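Local structure of glyoxylate-induced Protein (Pseudomonas aeruginosa, 1SQ4) at residues Tyr30-Ser44 with Asn51-Gly63. The protein is a two-domain cupin of unestablished function that may act as a ureidoglycine aminohydrolase. Residues are numbered along the deposited sequence; the frame is centred on the assembly and turned at random.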
loop_
_atom_site.group_PDB
_atom_site.type_symbol
_atom_site.label_atom_id
_atom_site.label_comp_id
_atom_site.label_asym_id
_atom_site.label_seq_id
_atom_site.Cartn_x
_atom_site.Cartn_y
_atom_site.Cartn_z
ATOM N N TYR A 30 -2.176 -14.625 -6.890
ATOM C CA TYR A 30 -3.326 -15.483 -6.799
ATOM C C TYR A 30 -4.642 -14.731 -6.922
ATOM O O TYR A 30 -4.682 -13.496 -6.978
ATOM C CB TYR A 30 -3.281 -16.251 -5.477
ATOM C CG TYR A 30 -3.383 -15.363 -4.273
ATOM C CD1 TYR A 30 -2.271 -14.692 -3.776
ATOM C CD2 TYR A 30 -4.611 -15.161 -3.652
ATOM C CE1 TYR A 30 -2.381 -13.840 -2.686
ATOM C CE2 TYR A 30 -4.738 -14.315 -2.565
ATOM C CZ TYR A 30 -3.619 -13.655 -2.085
ATOM O OH TYR A 30 -3.745 -12.813 -1.007
ATOM N N ALA A 31 -5.716 -15.515 -6.979
ATOM C CA ALA A 31 -7.079 -15.009 -7.088
ATOM C C ALA A 31 -8.017 -15.964 -6.358
ATOM O O ALA A 31 -7.969 -17.169 -6.584
ATOM C CB ALA A 31 -7.480 -14.918 -8.548
ATOM N N VAL A 32 -8.846 -15.428 -5.469
ATOM C CA VAL A 32 -9.815 -16.241 -4.747
ATOM C C VAL A 32 -11.190 -15.839 -5.217
ATOM O O VAL A 32 -11.521 -14.656 -5.220
ATOM C CB VAL A 32 -9.814 -15.996 -3.233
ATOM C CG1 VAL A 32 -10.772 -16.964 -2.580
ATOM C CG2 VAL A 32 -8.423 -16.130 -2.654
ATOM N N ILE A 33 -11.993 -16.819 -5.605
ATOM C CA ILE A 33 -13.351 -16.546 -6.069
ATOM C C ILE A 33 -14.368 -17.315 -5.226
ATOM O O ILE A 33 -14.442 -18.548 -5.286
ATOM C CB ILE A 33 -13.532 -16.969 -7.523
ATOM C CG1 ILE A 33 -12.350 -16.486 -8.344
ATOM C CG2 ILE A 33 -14.825 -16.371 -8.079
ATOM C CD1 ILE A 33 -12.383 -17.057 -9.720
ATOM N N PRO A 34 -15.160 -16.594 -4.421
ATOM C CA PRO A 34 -16.189 -17.155 -3.542
ATOM C C PRO A 34 -17.311 -17.830 -4.293
ATOM O O PRO A 34 -17.586 -17.508 -5.448
ATOM C CB PRO A 34 -16.706 -15.939 -2.789
ATOM C CG PRO A 34 -15.531 -15.068 -2.735
ATOM C CD PRO A 34 -14.985 -15.165 -4.139
ATOM N N LYS A 35 -17.980 -18.747 -3.614
ATOM C CA LYS A 35 -19.090 -19.453 -4.222
ATOM C C LYS A 35 -20.253 -18.512 -4.531
ATOM O O LYS A 35 -21.057 -18.804 -5.406
ATOM C CB LYS A 35 -19.554 -20.587 -3.305
ATOM C CG LYS A 35 -19.929 -20.146 -1.911
ATOM C CD LYS A 35 -20.019 -21.349 -1.017
ATOM C CE LYS A 35 -21.418 -21.544 -0.527
ATOM N NZ LYS A 35 -21.777 -20.384 0.310
ATOM N N GLY A 36 -20.325 -17.382 -3.827
ATOM C CA GLY A 36 -21.406 -16.426 -4.029
ATOM C C GLY A 36 -21.463 -15.753 -5.390
ATOM O O GLY A 36 -22.355 -14.956 -5.673
ATOM N N VAL A 37 -20.511 -16.076 -6.244
ATOM C CA VAL A 37 -20.484 -15.486 -7.561
ATOM C C VAL A 37 -21.475 -16.197 -8.476
ATOM O O VAL A 37 -22.142 -15.572 -9.314
ATOM C CB VAL A 37 -19.082 -15.597 -8.145
ATOM C CG1 VAL A 37 -18.987 -14.816 -9.432
ATOM C CG2 VAL A 37 -18.085 -15.095 -7.130
HETATM N N MSE A 38 -21.557 -17.512 -8.302
HETATM C CA MSE A 38 -22.431 -18.376 -9.086
HETATM C C MSE A 38 -23.899 -17.998 -8.942
HETATM O O MSE A 38 -24.645 -18.680 -8.250
HETATM C CB MSE A 38 -22.280 -19.825 -8.636
HETATM C CG MSE A 38 -20.896 -20.217 -8.209
HETATM SE SE MSE A 38 -20.003 -21.220 -9.561
HETATM C CE MSE A 38 -19.008 -19.746 -10.344
ATOM N N ARG A 39 -24.318 -16.932 -9.606
ATOM C CA ARG A 39 -25.704 -16.500 -9.538
ATOM C C ARG A 39 -26.435 -16.952 -10.783
ATOM O O ARG A 39 -25.829 -17.459 -11.726
ATOM C CB ARG A 39 -25.783 -14.983 -9.459
ATOM C CG ARG A 39 -24.918 -14.372 -8.397
ATOM C CD ARG A 39 -25.525 -14.499 -7.032
ATOM N NE ARG A 39 -26.661 -13.599 -6.858
ATOM C CZ ARG A 39 -27.124 -13.209 -5.670
ATOM N NH1 ARG A 39 -28.171 -12.394 -5.583
ATOM N NH2 ARG A 39 -26.523 -13.625 -4.564
ATOM N N ASP A 40 -27.740 -16.746 -10.799
ATOM C CA ASP A 40 -28.533 -17.136 -11.950
ATOM C C ASP A 40 -28.274 -16.284 -13.175
ATOM O O ASP A 40 -28.003 -16.822 -14.240
ATOM C CB ASP A 40 -30.012 -17.074 -11.605
ATOM C CG ASP A 40 -30.440 -18.208 -10.710
ATOM O OD1 ASP A 40 -31.568 -18.162 -10.188
ATOM O OD2 ASP A 40 -29.644 -19.150 -10.538
ATOM N N ILE A 41 -28.358 -14.961 -13.023
ATOM C CA ILE A 41 -28.161 -14.049 -14.153
ATOM C C ILE A 41 -26.754 -13.959 -14.692
ATOM O O ILE A 41 -26.458 -13.104 -15.532
ATOM C CB ILE A 41 -28.615 -12.607 -13.837
ATOM C CG1 ILE A 41 -28.145 -12.202 -12.451
ATOM C CG2 ILE A 41 -30.119 -12.494 -13.974
ATOM C CD1 ILE A 41 -26.666 -12.162 -12.311
ATOM N N VAL A 42 -25.876 -14.833 -14.226
ATOM C CA VAL A 42 -24.510 -14.769 -14.696
ATOM C C VAL A 42 -24.096 -16.074 -15.374
ATOM O O VAL A 42 -22.928 -16.256 -15.728
ATOM C CB VAL A 42 -23.584 -14.402 -13.522
ATOM C CG1 VAL A 42 -23.524 -15.536 -12.538
ATOM C CG2 VAL A 42 -22.218 -14.036 -14.030
ATOM N N THR A 43 -25.074 -16.959 -15.577
ATOM C CA THR A 43 -24.838 -18.246 -16.227
ATOM C C THR A 43 -24.575 -18.090 -17.719
ATOM O O THR A 43 -24.882 -17.059 -18.300
ATOM C CB THR A 43 -26.027 -19.238 -16.035
ATOM O OG1 THR A 43 -27.273 -18.556 -16.225
ATOM C CG2 THR A 43 -25.990 -19.865 -14.655
ATOM N N SER A 44 -23.999 -19.124 -18.331
ATOM C CA SER A 44 -23.675 -19.097 -19.760
ATOM C C SER A 44 -24.328 -20.245 -20.530
ATOM O O SER A 44 -24.968 -21.121 -19.948
ATOM C CB SER A 44 -22.154 -19.155 -19.954
ATOM O OG SER A 44 -21.503 -18.137 -19.208
ATOM N N ASN A 51 -31.729 -27.774 -22.357
ATOM C CA ASN A 51 -31.943 -27.592 -20.929
ATOM C C ASN A 51 -30.655 -27.520 -20.138
ATOM O O ASN A 51 -30.490 -28.206 -19.135
ATOM C CB ASN A 51 -32.833 -28.716 -20.394
ATOM C CG ASN A 51 -34.151 -28.796 -21.133
ATOM O OD1 ASN A 51 -34.783 -27.770 -21.398
ATOM N ND2 ASN A 51 -34.578 -30.010 -21.470
HETATM N N MSE A 52 -29.754 -26.657 -20.577
HETATM C CA MSE A 52 -28.472 -26.519 -19.916
HETATM C C MSE A 52 -28.111 -25.095 -19.507
HETATM O O MSE A 52 -28.364 -24.137 -20.236
HETATM C CB MSE A 52 -27.389 -27.070 -20.836
HETATM C CG MSE A 52 -25.977 -27.071 -20.251
HETATM SE SE MSE A 52 -24.968 -25.435 -20.369
HETATM C CE MSE A 52 -23.781 -25.899 -21.850
ATOM N N ARG A 53 -27.510 -24.970 -18.331
ATOM C CA ARG A 53 -27.052 -23.686 -17.819
ATOM C C ARG A 53 -25.722 -24.027 -17.128
ATOM O O ARG A 53 -25.598 -25.089 -16.517
ATOM C CB ARG A 53 -28.073 -23.112 -16.826
ATOM C CG ARG A 53 -28.255 -23.955 -15.556
ATOM C CD ARG A 53 -29.544 -23.645 -14.771
ATOM N NE ARG A 53 -29.666 -22.237 -14.375
ATOM C CZ ARG A 53 -29.741 -21.796 -13.116
ATOM N NH1 ARG A 53 -29.706 -22.639 -12.080
ATOM N NH2 ARG A 53 -29.861 -20.495 -12.899
HETATM N N MSE A 54 -24.724 -23.156 -17.245
HETATM C CA MSE A 54 -23.430 -23.420 -16.627
HETATM C C MSE A 54 -22.756 -22.165 -16.095
HETATM O O MSE A 54 -22.994 -21.053 -16.567
HETATM C CB MSE A 54 -22.480 -24.094 -17.626
HETATM C CG MSE A 54 -22.112 -23.225 -18.820
HETATM SE SE MSE A 54 -20.989 -24.093 -20.159
HETATM C CE MSE A 54 -19.746 -22.647 -20.552
ATOM N N TRP A 55 -21.901 -22.373 -15.111
ATOM C CA TRP A 55 -21.155 -21.304 -14.507
ATOM C C TRP A 55 -19.750 -21.420 -15.035
ATOM O O TRP A 55 -19.133 -22.478 -14.911
ATOM C CB TRP A 55 -21.199 -21.452 -12.996
ATOM C CG TRP A 55 -22.463 -20.896 -12.471
ATOM C CD1 TRP A 55 -22.764 -19.573 -12.321
ATOM C CD2 TRP A 55 -23.644 -21.620 -12.104
ATOM N NE1 TRP A 55 -24.056 -19.427 -11.885
ATOM C CE2 TRP A 55 -24.620 -20.668 -11.742
ATOM C CE3 TRP A 55 -23.974 -22.978 -12.050
ATOM C CZ2 TRP A 55 -25.908 -21.031 -11.325
ATOM C CZ3 TRP A 55 -25.254 -23.340 -11.637
ATOM C CH2 TRP A 55 -26.204 -22.368 -11.280
ATOM N N VAL A 56 -19.255 -20.353 -15.660
ATOM C CA VAL A 56 -17.908 -20.371 -16.225
ATOM C C VAL A 56 -16.884 -19.923 -15.197
ATOM O O VAL A 56 -17.163 -19.088 -14.337
ATOM C CB VAL A 56 -17.782 -19.455 -17.480
ATOM C CG1 VAL A 56 -16.403 -19.619 -18.091
ATOM C CG2 VAL A 56 -18.835 -19.806 -18.516
ATOM N N ILE A 57 -15.695 -20.499 -15.286
ATOM C CA ILE A 57 -14.608 -20.158 -14.383
ATOM C C ILE A 57 -13.308 -20.332 -15.149
ATOM O O ILE A 57 -12.694 -21.391 -15.132
ATOM C CB ILE A 57 -14.616 -21.057 -13.127
ATOM C CG1 ILE A 57 -13.277 -20.981 -12.398
ATOM C CG2 ILE A 57 -14.850 -22.481 -13.523
ATOM C CD1 ILE A 57 -12.888 -19.593 -11.995
ATOM N N ALA A 58 -12.912 -19.278 -15.849
ATOM C CA ALA A 58 -11.687 -19.285 -16.637
ATOM C C ALA A 58 -11.052 -17.901 -16.506
ATOM O O ALA A 58 -11.693 -16.977 -16.022
ATOM C CB ALA A 58 -12.020 -19.585 -18.092
ATOM N N ARG A 59 -9.804 -17.761 -16.937
ATOM C CA ARG A 59 -9.092 -16.482 -16.856
ATOM C C ARG A 59 -9.279 -15.763 -15.511
ATOM O O ARG A 59 -9.629 -14.574 -15.477
ATOM C CB ARG A 59 -9.541 -15.547 -17.990
ATOM C CG ARG A 59 -9.327 -16.112 -19.370
ATOM C CD ARG A 59 -9.328 -15.019 -20.423
ATOM N NE ARG A 59 -10.658 -14.476 -20.709
ATOM C CZ ARG A 59 -11.654 -15.170 -21.257
ATOM N NH1 ARG A 59 -11.477 -16.448 -21.581
ATOM N NH2 ARG A 59 -12.820 -14.586 -21.478
ATOM N N PRO A 60 -9.034 -16.459 -14.393
ATOM C CA PRO A 60 -9.195 -15.845 -13.075
ATOM C C PRO A 60 -8.366 -14.578 -12.937
ATOM O O PRO A 60 -8.772 -13.612 -12.285
ATOM C CB PRO A 60 -8.709 -16.933 -12.123
ATOM C CG PRO A 60 -8.918 -18.199 -12.891
ATOM C CD PRO A 60 -8.471 -17.811 -14.269
ATOM N N LEU A 61 -7.194 -14.600 -13.558
ATOM C CA LEU A 61 -6.263 -13.481 -13.503
ATOM C C LEU A 61 -5.662 -13.281 -14.874
ATOM O O LEU A 61 -5.614 -14.209 -15.682
ATOM C CB LEU A 61 -5.150 -13.785 -12.496
ATOM C CG LEU A 61 -4.999 -12.993 -11.197
ATOM C CD1 LEU A 61 -6.336 -12.718 -10.535
ATOM C CD2 LEU A 61 -4.085 -13.780 -10.290
ATOM N N SER A 62 -5.189 -12.070 -15.132
ATOM C CA SER A 62 -4.609 -11.758 -16.431
ATOM C C SER A 62 -3.327 -12.540 -16.676
ATOM O O SER A 62 -2.785 -13.177 -15.773
ATOM C CB SER A 62 -4.313 -10.260 -16.534
ATOM O OG SER A 62 -3.120 -9.921 -15.841
ATOM N N GLY A 63 -2.852 -12.498 -17.914
ATOM C CA GLY A 63 -1.623 -13.189 -18.241
ATOM C C GLY A 63 -1.781 -14.624 -18.693
ATOM O O GLY A 63 -2.737 -14.965 -19.381
#
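With chi1 at -82°, Trp55 sets CG opposite its own carbonyl carbon and turns its indole back between Met38 and Thr43, while Thr43, at chi1 43°, lays CG2 over one ring face and sends OG1 to the carbonyl O of Asp40. That methyl stands 3.6 Å from the centroid of the five-membered ring; over the opposite face, CB of selenomethionine Met38 makes a second CH-pi contact at 3.7 Å. The Met38 chain, bent at chi2 and chi3, brings SE obliquely over the ring in a Met-aromatic contact, 3.6 Å from Trp55 CB. Tryptophan suits this place because it offers two broad apolar faces and one edge donor: NE1 gives its hydrogen to Arg39 O (2.7 Å), which lies near the ring plane. Alongside, long-armed Arg53 makes a salt bridge from NH2 to Asp40 OD2 at 2.7 Å, met from above the carboxylate plane, and NH1 makes a second with Glu74. Backbone pairing is confined to one antiparallel bridge, Ser44 N to Met54 O (2.8 Å) with a weak return bond. Farther along, Ile33 CD1 meets Ile57 CD1 near Phe239, where the two cupin barrels join. Since Arg53 lies between two carboxylates, its positive charge probably offsets both, and the indole probably helps to hold the loop through apolar contact and one directed hydrogen bond.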